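Local coordinates for protein CurF (Lyngbya majuscula, PDB 2Q35) that acts as a decarboxylase of the crotonase family, probably removing carbon dioxide from an intermediate of polyketide chain beta-branching, at residues A124-F127 with M128-F132; Q232-I235 with A236-Q240. The protein carries 1 engineered substitution. One frame throughout, in Å; residues are numbered along the deposited sequence.

Contact 1 of 2, residues A124-F127 with M128-F132; sequences ATNF and MKYGF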
loop_
_atom_site.group_PDB
_atom_site.type_symbol
_atom_site.label_atom_id
_atom_site.label_comp_id
_atom_site.label_asym_id
_atom_site.label_seq_id
_atom_site.Cartn_x
_atom_site.Cartn_y
_atom_site.Cartn_z
ATOM N N ALA A 124 7.424 13.595 13.388
ATOM C CA ALA A 124 7.666 14.484 12.250
ATOM C C ALA A 124 8.879 13.994 11.459
ATOM O O ALA A 124 9.836 13.525 12.062
ATOM C CB ALA A 124 7.940 15.901 12.706
ATOM N N THR A 125 8.812 14.121 10.132
ATOM C CA THR A 125 10.015 14.071 9.281
ATOM C C THR A 125 10.227 15.557 9.013
ATOM O O THR A 125 9.636 16.118 8.079
ATOM C CB THR A 125 9.775 13.328 7.943
ATOM O OG1 THR A 125 8.566 13.784 7.325
ATOM C CG2 THR A 125 9.677 11.810 8.123
ATOM N N ASN A 126 11.007 16.200 9.884
ATOM C CA ASN A 126 11.073 17.669 9.961
ATOM C C ASN A 126 12.127 18.328 9.058
ATOM O O ASN A 126 12.313 19.536 9.087
ATOM C CB ASN A 126 11.252 18.137 11.410
ATOM C CG ASN A 126 12.430 17.498 12.074
ATOM O OD1 ASN A 126 13.248 16.839 11.416
ATOM N ND2 ASN A 126 12.549 17.685 13.394
ATOM N N PHE A 127 12.795 17.530 8.228
ATOM C CA PHE A 127 13.804 18.081 7.343
ATOM C C PHE A 127 13.311 19.318 6.594
ATOM O O PHE A 127 13.955 20.366 6.618
ATOM C CB PHE A 127 14.259 16.998 6.363
ATOM C CG PHE A 127 14.499 15.658 7.011
ATOM C CD1 PHE A 127 15.690 15.405 7.705
ATOM C CD2 PHE A 127 13.545 14.647 6.924
ATOM C CE1 PHE A 127 15.931 14.154 8.293
ATOM C CE2 PHE A 127 13.776 13.407 7.511
ATOM C CZ PHE A 127 14.984 13.167 8.205
ATOM N N MET A 128 12.152 19.214 5.951
ATOM C CA MET A 128 11.673 20.319 5.120
ATOM C C MET A 128 11.183 21.525 5.927
ATOM O O MET A 128 11.044 22.629 5.381
ATOM C CB MET A 128 10.611 19.847 4.124
ATOM C CG MET A 128 11.181 18.924 3.015
ATOM S SD MET A 128 12.098 19.854 1.773
ATOM C CE MET A 128 10.762 20.430 0.733
ATOM N N LYS A 129 10.918 21.299 7.208
ATOM C CA LYS A 129 10.617 22.420 8.112
ATOM C C LYS A 129 11.817 23.350 8.197
ATOM O O LYS A 129 11.668 24.575 8.169
ATOM C CB LYS A 129 10.232 21.927 9.495
ATOM C CG LYS A 129 9.982 23.072 10.513
ATOM C CD LYS A 129 8.998 22.691 11.612
ATOM C CE LYS A 129 7.549 23.090 11.269
ATOM N NZ LYS A 129 6.498 22.581 12.250
ATOM N N TYR A 130 13.013 22.769 8.288
ATOM C CA TYR A 130 14.251 23.550 8.235
ATOM C C TYR A 130 14.564 24.046 6.834
ATOM O O TYR A 130 15.376 24.944 6.677
ATOM C CB TYR A 130 15.445 22.721 8.687
ATOM C CG TYR A 130 15.339 22.161 10.080
ATOM C CD1 TYR A 130 15.221 23.006 11.181
ATOM C CD2 TYR A 130 15.373 20.787 10.295
ATOM C CE1 TYR A 130 15.138 22.496 12.462
ATOM C CE2 TYR A 130 15.296 20.254 11.584
ATOM C CZ TYR A 130 15.173 21.120 12.658
ATOM O OH TYR A 130 15.100 20.593 13.938
ATOM N N GLY A 131 13.959 23.419 5.827
ATOM C CA GLY A 131 14.042 23.919 4.457
ATOM C C GLY A 131 14.863 23.059 3.525
ATOM O O GLY A 131 15.113 23.474 2.390
ATOM N N PHE A 132 15.281 21.874 3.990
ATOM C CA PHE A 132 16.136 20.999 3.159
ATOM C C PHE A 132 15.543 19.597 3.054
ATOM O O PHE A 132 14.576 19.255 3.750
ATOM C CB PHE A 132 17.592 20.968 3.655
ATOM C CG PHE A 132 17.740 20.599 5.102
ATOM C CD1 PHE A 132 17.573 19.291 5.519
ATOM C CD2 PHE A 132 18.044 21.570 6.052
ATOM C CE1 PHE A 132 17.702 18.944 6.864
ATOM C CE2 PHE A 132 18.171 21.225 7.404
ATOM C CZ PHE A 132 18.006 19.928 7.800
HETATM O O HOH W 1 10.827 16.717 5.512
#
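The short helix 127-130, which follows strand 122-124 in this crotonase fold, is entered through Asn126 and Phe127 and left through Tyr130, Gly131 and Phe132. Its bonding is uneven. Asn126 O receives weak bonds from Lys129 N (2.9 Å) and from Tyr130 N, while Phe127 O takes an i+4 bond from Gly131 N at 3.2 Å that lies in the carbonyl plane. Phe132 N adds a long, weak i+5 bond to Phe127 O (3.3 Å). Gly131 suits the helix end because its phi is positive, 110°, where a CB would jam against the carbonyl oxygen of Tyr130. One water bridges the entry, accepting from Met128 N at 2.9 Å and donating to Thr125 O.

Among the side chains, Asn126 and Tyr130 run alongside each other in the same direction, amide and ring planes 56° apart, with OD1 of Asn126 4.0 Å from CE2 of Tyr130. The same side of the Tyr130 ring also nears the backbone, CD2 lying 3.5 Å from Asn126 O, which sits obliquely to the ring. Were Tyr130 an alanine, the Asn126 amide would probably be freer to turn and a gap would be likely to open against Leu69 of helix 66-73, which the tyrosine side chain also touches. The Phe127 side chain touches Thr138 and Pro134, and a bound glycerol lies near it. Phe132 turns its ring back by placing CG between its backbone N and carbonyl carbon (chi1 54°), and its other contacts include the rings of Phe230 and His226. Across the turn, CE1 of Phe132 packs on CB of Phe127 at 4.0 Å, and Phe127 O sits 3.9 Å above the Phe132 ring plane, over its centre.

Contact 2 of 2, residues Q232-I235 with A236-Q240; sequences QPEI and ASRIQ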
loop_
_atom_site.group_PDB
_atom_site.type_symbol
_atom_site.label_atom_id
_atom_site.label_comp_id
_atom_site.label_asym_id
_atom_site.label_seq_id
_atom_site.Cartn_x
_atom_site.Cartn_y
_atom_site.Cartn_z
ATOM N N GLN A 232 22.378 25.972 1.069
ATOM C CA GLN A 232 21.820 27.145 0.421
ATOM C C GLN A 232 21.809 28.265 1.458
ATOM O O GLN A 232 21.654 27.994 2.662
ATOM C CB GLN A 232 20.407 26.871 -0.102
ATOM C CG GLN A 232 20.331 25.817 -1.233
ATOM C CD GLN A 232 21.200 26.158 -2.471
ATOM O OE1 GLN A 232 21.237 27.308 -2.943
ATOM N NE2 GLN A 232 21.870 25.135 -3.021
ATOM N N PRO A 233 21.988 29.515 1.001
ATOM C CA PRO A 233 22.178 30.683 1.866
ATOM C C PRO A 233 21.229 30.788 3.065
ATOM O O PRO A 233 21.690 31.055 4.180
ATOM C CB PRO A 233 21.979 31.861 0.903
ATOM C CG PRO A 233 22.483 31.333 -0.416
ATOM C CD PRO A 233 22.096 29.869 -0.434
ATOM N N GLU A 234 19.939 30.539 2.838
ATOM C CA GLU A 234 18.885 30.838 3.825
ATOM C C GLU A 234 18.703 29.772 4.901
ATOM O O GLU A 234 17.957 29.972 5.875
ATOM C CB GLU A 234 17.552 31.024 3.094
ATOM C CG GLU A 234 17.000 29.695 2.549
ATOM C CD GLU A 234 16.146 29.839 1.308
ATOM O OE1 GLU A 234 15.096 30.525 1.366
ATOM O OE2 GLU A 234 16.521 29.237 0.277
ATOM N N ILE A 235 19.356 28.629 4.733
ATOM C CA ILE A 235 19.131 27.500 5.635
ATOM C C ILE A 235 19.597 27.766 7.076
ATOM O O ILE A 235 18.887 27.424 8.019
ATOM C CB ILE A 235 19.744 26.176 5.075
ATOM C CG1 ILE A 235 19.063 25.794 3.753
ATOM C CG2 ILE A 235 19.659 25.032 6.110
ATOM C CD1 ILE A 235 17.518 25.607 3.848
ATOM N N ALA A 236 20.775 28.365 7.246
ATOM C CA ALA A 236 21.283 28.660 8.599
ATOM C C ALA A 236 20.277 29.476 9.414
ATOM O O ALA A 236 20.034 29.165 10.582
ATOM C CB ALA A 236 22.609 29.366 8.546
ATOM N N SER A 237 19.685 30.491 8.783
ATOM C CA SER A 237 18.680 31.333 9.441
ATOM C C SER A 237 17.395 30.570 9.778
ATOM O O SER A 237 16.784 30.778 10.841
ATOM C CB SER A 237 18.368 32.570 8.580
ATOM O OG SER A 237 17.311 33.341 9.144
ATOM N N ARG A 238 16.981 29.682 8.875
ATOM C CA ARG A 238 15.806 28.852 9.122
ATOM C C ARG A 238 16.039 27.956 10.339
ATOM O O ARG A 238 15.150 27.820 11.192
ATOM C CB ARG A 238 15.441 28.029 7.868
ATOM C CG ARG A 238 14.869 28.869 6.737
ATOM C CD ARG A 238 14.573 28.012 5.535
ATOM N NE ARG A 238 13.576 28.591 4.639
ATOM C CZ ARG A 238 12.306 28.168 4.528
ATOM N NH1 ARG A 238 11.863 27.140 5.242
ATOM N NH2 ARG A 238 11.506 28.759 3.667
ATOM N N ILE A 239 17.242 27.374 10.439
ATOM C CA ILE A 239 17.565 26.514 11.578
ATOM C C ILE A 239 17.575 27.364 12.848
ATOM O O ILE A 239 16.997 26.966 13.862
ATOM C CB ILE A 239 18.896 25.755 11.410
ATOM C CG1 ILE A 239 18.802 24.832 10.180
ATOM C CG2 ILE A 239 19.218 24.942 12.688
ATOM C CD1 ILE A 239 20.148 24.362 9.644
ATOM N N GLN A 240 18.212 28.533 12.776
ATOM C CA GLN A 240 18.232 29.462 13.924
ATOM C C GLN A 240 16.831 29.719 14.474
ATOM O O GLN A 240 16.635 29.743 15.691
ATOM C CB GLN A 240 18.875 30.802 13.560
ATOM C CG GLN A 240 18.835 31.816 14.732
ATOM C CD GLN A 240 19.608 33.092 14.444
ATOM O OE1 GLN A 240 20.685 33.060 13.834
ATOM N NE2 GLN A 240 19.060 34.229 14.872
HETATM O O HOH W 2 22.894 28.357 5.122
HETATM O O HOH W 3 21.021 31.940 6.554
#
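Ile235 and Ile239, one helical turn apart, cross at an oblique angle, with CG2 of Ile235 3.6 Å from CD1 of Ile239. The torsions bring these methyls together: in Ile235 the CG2 branch stands opposite the backbone N, beside the carbonyl carbon, and in Ile239 the chain runs on extended to CD1 (chi2 162°). Such branched apolar chains suit a buried stripe, and Ile239 carries it on to Leu69, Ile70 and Thr73 of helix 66-73. In the backbone, Ile239 N donates to Ile235 O at 2.9 Å, a fairly straight bond.

This is the start of helix 235-240, reached from the long helix 197-230 through a type I beta turn, Gln232 to Ile235, closed by the bond from Ile235 N to Gln232 O. Pro233, its ring restricting phi, fits the second position of such a turn. Two waters extend the hydrogen bonding of the first helical turn: one links Ala236 N to Gln232 O, and the other accepts from Ser237 N at 3.0 Å and donates to Pro233 O.

Next to Ile235, Glu234 and Arg238 lie side by side and point the same way. Glu234 holds CG between its backbone N and carbonyl carbon (chi1 71°), from where the chain extends along the arginine; carboxylate and guanidinium planes stand 80° apart. The opposite charges are close but beyond a salt bridge, OE1 of Glu234 being 4.1 Å from NE of Arg238, and their attraction is probably modest. Arg238 is straight from CG to NE and spends its far end on the second subunit, where NH2 donates to the carbonyl of Lys194; its long aliphatic part meanwhile rests on the backbone, CG lying 3.4 Å from Glu234 O.

In the fold
Contact 1 comes first along the chain and contact 2 much later, near the C-terminus, after helix 197-230; yet their centres are only about 12 Å apart and they touch. CD2 of Phe132 packs on CG2 of Ile235 at 3.8 Å, and the carbonyl oxygen of Tyr130 lies 3.3 Å from CB of Arg238. Both rest on the same element, helix 66-73, through Tyr130 in one and Ile239 in the other. The two short helices, 127-130 and 235-240, thus pack together on one side of the chain's centre, and both reach the second subunit of the three-chain assembly, placing this packing of a mid-chain helix against a C-terminal one at a subunit interface.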